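Side-chain contacts in probable sugar kinase (Clostridium perfringens, PDB 3KZH), which probably phosphorylates a carbohydrate as a PfkB-family (ribokinase-like) sugar kinase, and is seen here with beta-D-glucopyranose bound: residues 45-50 with 292-297; 51-54 with 58-61; 195-200 with 208-213; 221-226 with 271-276. All blocks are in the same frame, centred on the assembly; numbering follows the deposited sequence.

How the interactions relate
From the N terminus, interaction 1 opens on helix 44-54 and closes about 240 residues later at 292-297, so the loop it makes encloses the other three. Interaction 2 comes first inside it, a tight closure between the C-terminal part of the same helix and strand 59-62. Interactions 1 and 2 touch, Arg54 NH1 lying 3.0 Å from Pro296 O. Interaction 3 follows in series, joining helices 190-197 and 204-217, and interaction 4 then ties strand 221-225 to helix 273-288. These two also meet, Ser211 CB being 3.9 Å from Val222 CG1. None of the loops cross. Interactions 2 and 4 reach the same large sheet, with centres about 19 Å apart.

Interaction 1 of 4, residues 45-50 with 292-297; sequences CRNIAE and ETIHPD
Ile294 and Glu50 are brought together by their first torsions. Ile294 sets CG1 beside its own backbone N and opposite the carbonyl carbon (chi1 -74°), while Glu50 runs extended from a CG that stands trans to its N (chi1 -164°), carrying the carboxylate out to the isoleucine. In this ribokinase-like fold of the PfkB family the contact joins the loop between helices 273-288 and 300-308 to helix 44-54. The CD1 methyl is the point of convergence. It lies 3.2 Å from Glu50 OE1 and also 3.2 Å from Arg46 NH2, which it approaches at the edge of the guanidinium, near its plane. Both distances are shorter than comfortable, so the exact placing of CD1 is doubtful. Asn47 OD1 stands further off, 3.7 Å from Ile294 CD1. The polar groups around the methyl are tied to one another: Arg46 and Glu50, one helical turn apart, form a salt bridge in which OE1 lies only 2° out of the guanidinium plane and offers its anti lone pair, and Arg46 NH1 donates to Asn47 OD1, though both bonds are modelled doubtfully short. Further partners fix the cluster, with Arg54 NE bridging to Glu50 OE2 and Asp257 accepting from Asn47 ND2. The second branch of the isoleucine completes the contact with the carboxylate, Ile294 CG2 resting 3.6 Å from Glu50 OE2.

Interaction 2 of 4, residues 51-54 with 58-61; sequences NMAR and NTNF
Thr59 turns its hydroxyl to the C-terminal part of helix 44-54, where OG1 lies 3.5 Å from CB of Met52, a selenomethionine in this crystal. The same oxygen stands 3.6 Å from Ala53 N, which amounts to proximity and not to a hydrogen bond, and the Ala53 CB methyl is 4.2 Å from Thr59 OG1. The hydrogen bond of the hydroxyl goes elsewhere. Its chi1 of -47° sets OG1 beside the threonine's own backbone N, and from there it bonds to the carbonyl oxygen of Val57, just before the strand. Thr59 also touches Ala49, one turn back along the helix. Beyond CG, the Met52 chain runs extended and leads away from Thr59, to lie against Leu9 and Val11 of strand 9-12 and against Ala261 of helix 255-268. The strand in turn is positioned by backbone hydrogen bonds on both flanks, Thr59 and Phe61 with His84, and Asn58 and Asn60 with Leu9. Strand 59-62 runs parallel to its sheet neighbour 9-12. Strands 16-23 and 32-42 precede helix 44-54 in the connection, so the contact packs helix on returning strand in a beta-alpha-beta crossover with an insertion, within the ribokinase-like core.

Interaction 3 of 4, residues 195-200 with 208-213; sequences ILAGFP and IKASNY
Phe199 presents one ring face to Lys209, whose extended chain passes obliquely across it. The ammonium ends over the ring centre, with Lys209 NZ 4.2 Å from the centroid of the Phe199 ring and only 5° off its normal, a geometry that identifies a cation-pi interaction. Lys209 CE adds a CH-pi contact on the same face, and lower down Lys209 CD is 3.9 Å from Phe199 CE1. The opposite face of the ring has Ala197 CB above it, offset toward the rim, so the phenyl group is layered between a methyl and a lysine. Its chi1 of 52° places CG between the backbone N and the carbonyl carbon, and the ring then reaches helix 204-217, where Phe199 CZ comes within 3.8 Å of Ala210 CA. Beside this, Ala197 CB and Ala210 CB pack at 4.4 Å. Tyr213 is turned differently: its ring edge meets the carbonyl oxygen of Leu196, while its CD2 lies 4.3 Å from Ala197 CB. One water bridges Leu196 O, to which it donates, and Tyr213 OH, at 3.2 Å from the latter. Gly198, with positive phi, takes the chain out of helix 190-197 and leads into Phe199. Two successive helices are thereby packed together within the connection from strand 185-186 to its parallel neighbour 221-225, a beta-alpha-beta crossover whose helical part is double.

Interaction 4 of 4, residues 221-226 with 271-276; sequences KVFISL and MPIEDI
Ile273, in the first turn of helix 273-288, reaches across to Phe223 and Lys221 of strand 221-225. The bond to CB leans toward the strand, and chi1 -163°, with CG1 opposite the backbone N, turns CG1 more directly to the ring. CG1 is the first atom to meet the aromatic ring, lying 4.0 Å from Phe223 CE1. The tip goes further: Ile273 CD1 is 3.8 Å from Phe223 CZ, and the same methyl is also 4.3 Å from Lys221 CD. Both partners lie on the strand side of it, so the methyl faces the distal end of the phenyl ring and the aliphatic part of the lysine together. The Phe223 and Ile273 side chains slide past each other in opposite directions, CG1 and CD1 meeting CE1 and CZ, and the approach to the ring is oblique. Backbones remain well apart, the nearest CA atoms being Lys221 and Ile273 at 9.4 Å. Pro272 occupies the N-cap position just before Ile273. Further along the strand, Ser225 touches the bound beta-D-glucopyranose. Around the contact, Leu263 and Tyr267 of helix 255-268 also pack on Phe223, while Tyr233 of the antiparallel strand 231-234 touches both Phe223 and Ile273, so the isoleucine sits where two helices cover one face of the large sheet.

Interaction 1 of 4, residues 45-50 with 292-297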
loop_
_atom_site.group_PDB
_atom_site.type_symbol
_atom_site.label_atom_id
_atom_site.label_comp_id
_atom_site.label_asym_id
_atom_site.label_seq_id
_atom_site.Cartn_x
_atom_site.Cartn_y
_atom_site.Cartn_z
ATOM N N CYS A 45 14.820 12.392 2.045
ATOM C CA CYS A 45 14.779 12.552 3.489
ATOM C C CYS A 45 14.291 11.320 4.239
ATOM O O CYS A 45 14.823 11.002 5.306
ATOM C CB CYS A 45 13.968 13.788 3.836
ATOM S SG CYS A 45 14.799 15.338 3.344
ATOM N N ARG A 46 13.338 10.590 3.651
ATOM C CA ARG A 46 12.821 9.358 4.263
ATOM C C ARG A 46 13.850 8.242 4.198
ATOM O O ARG A 46 13.917 7.416 5.101
ATOM C CB ARG A 46 11.506 8.897 3.611
ATOM C CG ARG A 46 10.684 7.918 4.488
ATOM C CD ARG A 46 10.175 6.709 3.730
ATOM N NE ARG A 46 11.118 5.590 3.807
ATOM C CZ ARG A 46 12.076 5.353 2.923
ATOM N NH1 ARG A 46 12.210 6.147 1.881
ATOM N NH2 ARG A 46 12.955 4.394 3.128
ATOM N N ASN A 47 14.644 8.243 3.126
ATOM C CA ASN A 47 15.709 7.272 2.918
ATOM C C ASN A 47 16.839 7.567 3.911
ATOM O O ASN A 47 17.380 6.642 4.510
ATOM C CB ASN A 47 16.256 7.330 1.471
ATOM C CG ASN A 47 15.180 7.110 0.399
ATOM O OD1 ASN A 47 14.278 6.297 0.555
ATOM N ND2 ASN A 47 15.294 7.839 -0.704
ATOM N N ILE A 48 17.157 8.853 4.114
ATOM C CA ILE A 48 18.219 9.265 5.050
ATOM C C ILE A 48 17.870 8.790 6.467
ATOM O O ILE A 48 18.670 8.092 7.093
ATOM C CB ILE A 48 18.478 10.821 5.038
ATOM C CG1 ILE A 48 19.062 11.248 3.688
ATOM C CG2 ILE A 48 19.453 11.229 6.144
ATOM C CD1 ILE A 48 19.139 12.758 3.454
ATOM N N ALA A 49 16.651 9.121 6.907
ATOM C CA ALA A 49 16.117 8.744 8.215
ATOM C C ALA A 49 16.117 7.231 8.449
ATOM O O ALA A 49 16.451 6.787 9.552
ATOM C CB ALA A 49 14.729 9.293 8.382
ATOM N N GLU A 50 15.804 6.454 7.402
ATOM C CA GLU A 50 15.806 4.981 7.493
ATOM C C GLU A 50 17.229 4.463 7.714
ATOM O O GLU A 50 17.462 3.724 8.677
ATOM C CB GLU A 50 15.174 4.281 6.262
ATOM C CG GLU A 50 14.850 2.800 6.565
ATOM C CD GLU A 50 14.442 1.916 5.385
ATOM O OE1 GLU A 50 13.789 2.379 4.431
ATOM O OE2 GLU A 50 14.753 0.706 5.438
ATOM N N GLU A 292 18.282 -2.128 -5.008
ATOM C CA GLU A 292 17.332 -1.295 -4.285
ATOM C C GLU A 292 18.019 -0.080 -3.661
ATOM O O GLU A 292 19.232 -0.081 -3.437
ATOM C CB GLU A 292 16.591 -2.109 -3.213
ATOM C CG GLU A 292 15.725 -3.262 -3.746
ATOM C CD GLU A 292 14.601 -2.814 -4.679
ATOM O OE1 GLU A 292 13.803 -1.933 -4.290
ATOM O OE2 GLU A 292 14.512 -3.350 -5.802
ATOM N N THR A 293 17.212 0.944 -3.385
ATOM C CA THR A 293 17.655 2.205 -2.792
ATOM C C THR A 293 18.204 2.079 -1.370
ATOM O O THR A 293 18.927 2.957 -0.911
ATOM C CB THR A 293 16.519 3.254 -2.820
ATOM O OG1 THR A 293 15.311 2.670 -2.311
ATOM C CG2 THR A 293 16.278 3.746 -4.241
ATOM N N ILE A 294 17.791 1.027 -0.661
ATOM C CA ILE A 294 18.244 0.729 0.707
ATOM C C ILE A 294 18.512 -0.778 0.768
ATOM O O ILE A 294 17.675 -1.572 0.334
ATOM C CB ILE A 294 17.173 1.119 1.809
ATOM C CG1 ILE A 294 17.110 2.641 1.986
ATOM C CG2 ILE A 294 17.544 0.543 3.190
ATOM C CD1 ILE A 294 15.721 3.192 1.998
ATOM N N HIS A 295 19.678 -1.160 1.293
ATOM C CA HIS A 295 20.041 -2.570 1.435
ATOM C C HIS A 295 19.238 -3.134 2.615
ATOM O O HIS A 295 19.342 -2.624 3.736
ATOM C CB HIS A 295 21.542 -2.743 1.686
ATOM C CG HIS A 295 22.046 -4.135 1.428
ATOM N ND1 HIS A 295 21.467 -5.254 1.987
ATOM C CD2 HIS A 295 23.063 -4.581 0.658
ATOM C CE1 HIS A 295 22.107 -6.332 1.567
ATOM N NE2 HIS A 295 23.080 -5.954 0.761
ATOM N N PRO A 296 18.423 -4.189 2.370
ATOM C CA PRO A 296 17.582 -4.843 3.384
ATOM C C PRO A 296 18.295 -5.335 4.640
ATOM O O PRO A 296 17.707 -5.341 5.719
ATOM C CB PRO A 296 16.981 -6.021 2.617
ATOM C CG PRO A 296 16.899 -5.518 1.234
ATOM C CD PRO A 296 18.241 -4.869 1.070
ATOM N N ASP A 297 19.563 -5.714 4.500
ATOM C CA ASP A 297 20.324 -6.237 5.629
ATOM C C ASP A 297 21.172 -5.235 6.368
ATOM O O ASP A 297 21.763 -5.577 7.394
ATOM C CB ASP A 297 21.205 -7.415 5.203
ATOM C CG ASP A 297 20.409 -8.563 4.623
ATOM O OD1 ASP A 297 19.220 -8.733 4.985
ATOM O OD2 ASP A 297 20.979 -9.290 3.782
#

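Interaction 2 of 4, residues 51-54 with 58-61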
loop_
_atom_site.group_PDB
_atom_site.type_symbol
_atom_site.label_atom_id
_atom_site.label_comp_id
_atom_site.label_asym_id
_atom_site.label_seq_id
_atom_site.Cartn_x
_atom_site.Cartn_y
_atom_site.Cartn_z
ATOM N N ASN A 51 18.166 4.920 6.876
ATOM C CA ASN A 51 19.589 4.537 6.948
ATOM C C ASN A 51 20.217 4.864 8.320
ATOM O O ASN A 51 21.040 4.103 8.829
ATOM C CB ASN A 51 20.408 5.247 5.857
ATOM C CG ASN A 51 20.115 4.751 4.457
ATOM O OD1 ASN A 51 19.521 5.465 3.637
ATOM N ND2 ASN A 51 20.592 3.556 4.152
HETATM N N MSE A 52 19.759 5.974 8.915
HETATM C CA MSE A 52 20.198 6.475 10.227
HETATM C C MSE A 52 19.709 5.582 11.375
HETATM O O MSE A 52 20.485 5.188 12.247
HETATM C CB MSE A 52 19.688 7.908 10.456
HETATM C CG MSE A 52 20.643 9.001 10.042
HETATM SE SE MSE A 52 20.073 10.778 10.507
HETATM C CE MSE A 52 21.343 11.775 9.382
ATOM N N ALA A 53 18.416 5.271 11.358
ATOM C CA ALA A 53 17.772 4.422 12.360
ATOM C C ALA A 53 18.329 2.996 12.270
ATOM O O ALA A 53 18.505 2.324 13.295
ATOM C CB ALA A 53 16.271 4.425 12.142
ATOM N N ARG A 54 18.675 2.584 11.045
ATOM C CA ARG A 54 19.246 1.261 10.778
ATOM C C ARG A 54 20.618 1.054 11.416
ATOM O O ARG A 54 20.948 -0.056 11.803
ATOM C CB ARG A 54 19.330 0.992 9.268
ATOM C CG ARG A 54 18.054 0.381 8.695
ATOM C CD ARG A 54 18.111 0.209 7.185
ATOM N NE ARG A 54 16.972 -0.559 6.684
ATOM C CZ ARG A 54 16.947 -1.889 6.564
ATOM N NH1 ARG A 54 18.001 -2.615 6.899
ATOM N NH2 ARG A 54 15.852 -2.497 6.146
ATOM N N ASN A 58 19.421 7.755 17.031
ATOM C CA ASN A 58 18.125 8.118 17.609
ATOM C C ASN A 58 17.694 9.213 16.642
ATOM O O ASN A 58 18.281 10.300 16.599
ATOM C CB ASN A 58 18.320 8.634 19.041
ATOM C CG ASN A 58 17.014 8.959 19.746
ATOM O OD1 ASN A 58 15.957 8.403 19.437
ATOM N ND2 ASN A 58 17.087 9.867 20.716
ATOM N N THR A 59 16.761 8.830 15.778
ATOM C CA THR A 59 16.281 9.670 14.703
ATOM C C THR A 59 14.865 10.171 14.860
ATOM O O THR A 59 13.953 9.418 15.166
ATOM C CB THR A 59 16.381 8.881 13.348
ATOM O OG1 THR A 59 17.673 8.261 13.252
ATOM C CG2 THR A 59 16.156 9.796 12.126
ATOM N N ASN A 60 14.703 11.465 14.623
ATOM C CA ASN A 60 13.396 12.094 14.641
ATOM C C ASN A 60 13.167 12.500 13.186
ATOM O O ASN A 60 13.913 13.292 12.612
ATOM C CB ASN A 60 13.353 13.308 15.583
ATOM C CG ASN A 60 11.947 13.870 15.759
ATOM O OD1 ASN A 60 11.233 14.091 14.779
ATOM N ND2 ASN A 60 11.552 14.123 17.002
ATOM N N PHE A 61 12.170 11.877 12.578
ATOM C CA PHE A 61 11.811 12.170 11.198
ATOM C C PHE A 61 10.480 12.912 11.128
ATOM O O PHE A 61 9.420 12.318 11.291
ATOM C CB PHE A 61 11.779 10.892 10.330
ATOM C CG PHE A 61 11.450 11.146 8.866
ATOM C CD1 PHE A 61 11.947 12.286 8.191
ATOM C CD2 PHE A 61 10.620 10.264 8.163
ATOM C CE1 PHE A 61 11.620 12.549 6.851
ATOM C CE2 PHE A 61 10.283 10.512 6.822
ATOM C CZ PHE A 61 10.780 11.655 6.159
#

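Interaction 3 of 4, residues 195-200 with 208-213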
loop_
_atom_site.group_PDB
_atom_site.type_symbol
_atom_site.label_atom_id
_atom_site.label_comp_id
_atom_site.label_asym_id
_atom_site.label_seq_id
_atom_site.Cartn_x
_atom_site.Cartn_y
_atom_site.Cartn_z
ATOM N N ILE A 195 28.178 24.740 -8.891
ATOM C CA ILE A 195 27.024 25.635 -8.925
ATOM C C ILE A 195 27.027 26.525 -7.683
ATOM O O ILE A 195 26.880 27.749 -7.794
ATOM C CB ILE A 195 25.671 24.846 -8.986
ATOM C CG1 ILE A 195 25.658 23.827 -10.135
ATOM C CG2 ILE A 195 24.502 25.796 -9.132
ATOM C CD1 ILE A 195 25.862 24.378 -11.539
ATOM N N LEU A 196 27.261 25.903 -6.524
ATOM C CA LEU A 196 27.294 26.594 -5.237
ATOM C C LEU A 196 28.506 27.520 -5.045
ATOM O O LEU A 196 28.405 28.546 -4.363
ATOM C CB LEU A 196 27.213 25.584 -4.089
ATOM C CG LEU A 196 25.980 24.704 -3.873
ATOM C CD1 LEU A 196 26.300 23.685 -2.809
ATOM C CD2 LEU A 196 24.754 25.513 -3.500
ATOM N N ALA A 197 29.637 27.154 -5.650
ATOM C CA ALA A 197 30.868 27.944 -5.560
ATOM C C ALA A 197 30.940 29.055 -6.610
ATOM O O ALA A 197 31.403 30.163 -6.317
ATOM C CB ALA A 197 32.093 27.040 -5.657
ATOM N N GLY A 198 30.483 28.745 -7.825
ATOM C CA GLY A 198 30.483 29.709 -8.913
ATOM C C GLY A 198 31.676 29.643 -9.851
ATOM O O GLY A 198 31.977 30.629 -10.529
ATOM N N PHE A 199 32.361 28.494 -9.868
ATOM C CA PHE A 199 33.533 28.252 -10.721
ATOM C C PHE A 199 33.768 26.743 -10.916
ATOM O O PHE A 199 33.354 25.953 -10.063
ATOM C CB PHE A 199 34.804 28.955 -10.162
ATOM C CG PHE A 199 35.119 28.655 -8.713
ATOM C CD1 PHE A 199 35.882 27.519 -8.357
ATOM C CD2 PHE A 199 34.704 29.540 -7.700
ATOM C CE1 PHE A 199 36.226 27.266 -7.012
ATOM C CE2 PHE A 199 35.042 29.306 -6.345
ATOM C CZ PHE A 199 35.806 28.167 -6.002
ATOM N N PRO A 200 34.422 26.323 -12.034
ATOM C CA PRO A 200 34.679 24.890 -12.276
ATOM C C PRO A 200 35.617 24.198 -11.283
ATOM O O PRO A 200 36.488 24.837 -10.679
ATOM C CB PRO A 200 35.289 24.886 -13.677
ATOM C CG PRO A 200 34.627 26.033 -14.330
ATOM C CD PRO A 200 34.719 27.090 -13.264
ATOM N N ILE A 208 40.140 22.282 -3.049
ATOM C CA ILE A 208 40.614 22.990 -1.856
ATOM C C ILE A 208 40.083 24.432 -1.857
ATOM O O ILE A 208 39.642 24.920 -0.822
ATOM C CB ILE A 208 42.181 22.961 -1.730
ATOM C CG1 ILE A 208 42.667 21.517 -1.544
ATOM C CG2 ILE A 208 42.663 23.792 -0.524
ATOM C CD1 ILE A 208 44.181 21.321 -1.685
ATOM N N LYS A 209 40.029 25.053 -3.040
ATOM C CA LYS A 209 39.546 26.436 -3.212
ATOM C C LYS A 209 38.036 26.549 -2.957
ATOM O O LYS A 209 37.583 27.478 -2.282
ATOM C CB LYS A 209 39.897 26.939 -4.621
ATOM C CG LYS A 209 39.639 28.418 -4.887
ATOM C CD LYS A 209 39.737 28.739 -6.381
ATOM C CE LYS A 209 39.241 30.161 -6.668
ATOM N NZ LYS A 209 39.053 30.429 -8.124
ATOM N N ALA A 210 37.280 25.576 -3.470
ATOM C CA ALA A 210 35.819 25.505 -3.321
ATOM C C ALA A 210 35.426 25.316 -1.868
ATOM O O ALA A 210 34.632 26.088 -1.317
ATOM C CB ALA A 210 35.271 24.375 -4.151
ATOM N N SER A 211 36.056 24.325 -1.239
ATOM C CA SER A 211 35.807 24.019 0.154
ATOM C C SER A 211 36.252 25.142 1.095
ATOM O O SER A 211 35.533 25.438 2.051
ATOM C CB SER A 211 36.399 22.666 0.532
ATOM O OG SER A 211 37.794 22.608 0.349
ATOM N N ASN A 212 37.369 25.817 0.772
ATOM C CA ASN A 212 37.874 26.952 1.566
ATOM C C ASN A 212 36.932 28.153 1.491
ATOM O O ASN A 212 36.773 28.886 2.465
ATOM C CB ASN A 212 39.276 27.382 1.117
ATOM C CG ASN A 212 40.390 26.585 1.789
ATOM O OD1 ASN A 212 40.222 26.031 2.887
ATOM N ND2 ASN A 212 41.548 26.544 1.134
ATOM N N TYR A 213 36.293 28.316 0.333
ATOM C CA TYR A 213 35.323 29.378 0.083
ATOM C C TYR A 213 34.053 29.118 0.915
ATOM O O TYR A 213 33.494 30.051 1.501
ATOM C CB TYR A 213 35.019 29.449 -1.428
ATOM C CG TYR A 213 33.783 30.237 -1.812
ATOM C CD1 TYR A 213 33.751 31.645 -1.701
ATOM C CD2 TYR A 213 32.613 29.571 -2.241
ATOM C CE1 TYR A 213 32.568 32.373 -2.006
ATOM C CE2 TYR A 213 31.430 30.287 -2.545
ATOM C CZ TYR A 213 31.417 31.682 -2.425
ATOM O OH TYR A 213 30.265 32.373 -2.706
HETATM O O HOH W 1 27.533 30.661 -2.492
#

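Interaction 4 of 4, residues 221-226 with 271-276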
loop_
_atom_site.group_PDB
_atom_site.type_symbol
_atom_site.label_atom_id
_atom_site.label_comp_id
_atom_site.label_asym_id
_atom_site.label_seq_id
_atom_site.Cartn_x
_atom_site.Cartn_y
_atom_site.Cartn_z
ATOM N N LYS A 221 31.631 22.304 8.048
ATOM C CA LYS A 221 32.165 21.064 7.470
ATOM C C LYS A 221 31.737 20.838 6.019
ATOM O O LYS A 221 30.545 20.884 5.708
ATOM C CB LYS A 221 31.757 19.849 8.329
ATOM C CG LYS A 221 32.100 19.942 9.814
ATOM C CD LYS A 221 32.769 18.706 10.343
ATOM C CE LYS A 221 33.282 18.935 11.767
ATOM N NZ LYS A 221 32.184 19.131 12.748
ATOM N N VAL A 222 32.712 20.587 5.138
ATOM C CA VAL A 222 32.450 20.353 3.711
ATOM C C VAL A 222 32.800 18.940 3.235
ATOM O O VAL A 222 33.886 18.454 3.484
ATOM C CB VAL A 222 33.199 21.393 2.807
ATOM C CG1 VAL A 222 32.877 21.173 1.308
ATOM C CG2 VAL A 222 32.830 22.802 3.201
ATOM N N PHE A 223 31.855 18.302 2.549
ATOM C CA PHE A 223 32.039 16.963 1.984
ATOM C C PHE A 223 31.612 17.007 0.512
ATOM O O PHE A 223 30.461 17.314 0.210
ATOM C CB PHE A 223 31.202 15.912 2.733
ATOM C CG PHE A 223 31.567 15.749 4.177
ATOM C CD1 PHE A 223 32.661 14.950 4.555
ATOM C CD2 PHE A 223 30.859 16.452 5.170
ATOM C CE1 PHE A 223 33.058 14.868 5.912
ATOM C CE2 PHE A 223 31.246 16.375 6.530
ATOM C CZ PHE A 223 32.357 15.574 6.896
ATOM N N ILE A 224 32.554 16.770 -0.402
ATOM C CA ILE A 224 32.259 16.783 -1.839
ATOM C C ILE A 224 32.426 15.378 -2.434
ATOM O O ILE A 224 33.536 14.837 -2.464
ATOM C CB ILE A 224 33.130 17.858 -2.634
ATOM C CG1 ILE A 224 32.899 19.267 -2.071
ATOM C CG2 ILE A 224 32.707 17.917 -4.111
ATOM C CD1 ILE A 224 33.950 20.300 -2.444
ATOM N N SER A 225 31.313 14.789 -2.879
ATOM C CA SER A 225 31.306 13.452 -3.495
ATOM C C SER A 225 31.910 13.575 -4.884
ATOM O O SER A 225 31.565 14.495 -5.618
ATOM C CB SER A 225 29.882 12.900 -3.627
ATOM O OG SER A 225 29.242 12.810 -2.383
ATOM N N LEU A 226 32.844 12.681 -5.216
ATOM C CA LEU A 226 33.519 12.697 -6.519
ATOM C C LEU A 226 33.323 11.378 -7.259
ATOM O O LEU A 226 34.228 10.904 -7.959
ATOM C CB LEU A 226 35.015 12.967 -6.323
ATOM C CG LEU A 226 35.464 14.164 -5.484
ATOM C CD1 LEU A 226 36.949 14.062 -5.242
ATOM C CD2 LEU A 226 35.075 15.474 -6.167
HETATM N N MSE A 271 33.140 11.114 16.439
HETATM C CA MSE A 271 34.277 10.499 15.747
HETATM C C MSE A 271 35.129 11.493 14.946
HETATM O O MSE A 271 34.628 12.543 14.549
HETATM C CB MSE A 271 33.764 9.426 14.761
HETATM C CG MSE A 271 33.327 8.079 15.373
HETATM SE SE MSE A 271 32.086 7.102 14.224
HETATM C CE MSE A 271 33.180 6.878 12.680
ATOM N N PRO A 272 36.454 11.219 14.776
ATOM C CA PRO A 272 37.305 12.129 13.988
ATOM C C PRO A 272 36.863 12.084 12.516
ATOM O O PRO A 272 36.321 11.065 12.068
ATOM C CB PRO A 272 38.717 11.561 14.196
ATOM C CG PRO A 272 38.497 10.163 14.642
ATOM C CD PRO A 272 37.299 10.260 15.516
ATOM N N ILE A 273 37.073 13.183 11.788
ATOM C CA ILE A 273 36.635 13.312 10.392
ATOM C C ILE A 273 37.026 12.205 9.396
ATOM O O ILE A 273 36.197 11.806 8.583
ATOM C CB ILE A 273 36.895 14.757 9.829
ATOM C CG1 ILE A 273 36.063 15.001 8.564
ATOM C CG2 ILE A 273 38.371 14.984 9.564
ATOM C CD1 ILE A 273 35.743 16.440 8.276
ATOM N N GLU A 274 38.229 11.647 9.533
ATOM C CA GLU A 274 38.699 10.574 8.649
ATOM C C GLU A 274 37.854 9.307 8.818
ATOM O O GLU A 274 37.524 8.637 7.830
ATOM C CB GLU A 274 40.182 10.268 8.907
ATOM C CG GLU A 274 41.122 11.438 8.603
ATOM C CD GLU A 274 42.533 11.223 9.124
ATOM O OE1 GLU A 274 42.766 11.437 10.335
ATOM O OE2 GLU A 274 43.415 10.848 8.323
ATOM N N ASP A 275 37.434 9.045 10.060
ATOM C CA ASP A 275 36.607 7.886 10.378
ATOM C C ASP A 275 35.128 8.078 10.009
ATOM O O ASP A 275 34.448 7.100 9.699
ATOM C CB ASP A 275 36.783 7.471 11.852
ATOM C CG ASP A 275 38.182 6.926 12.154
ATOM O OD1 ASP A 275 38.670 6.042 11.417
ATOM O OD2 ASP A 275 38.800 7.391 13.137
ATOM N N ILE A 276 34.642 9.325 10.041
ATOM C CA ILE A 276 33.251 9.666 9.666
ATOM C C ILE A 276 33.105 9.445 8.155
ATOM O O ILE A 276 32.131 8.837 7.697
ATOM C CB ILE A 276 32.897 11.162 9.978
ATOM C CG1 ILE A 276 32.963 11.436 11.480
ATOM C CG2 ILE A 276 31.506 11.525 9.440
ATOM C CD1 ILE A 276 32.738 12.901 11.862
#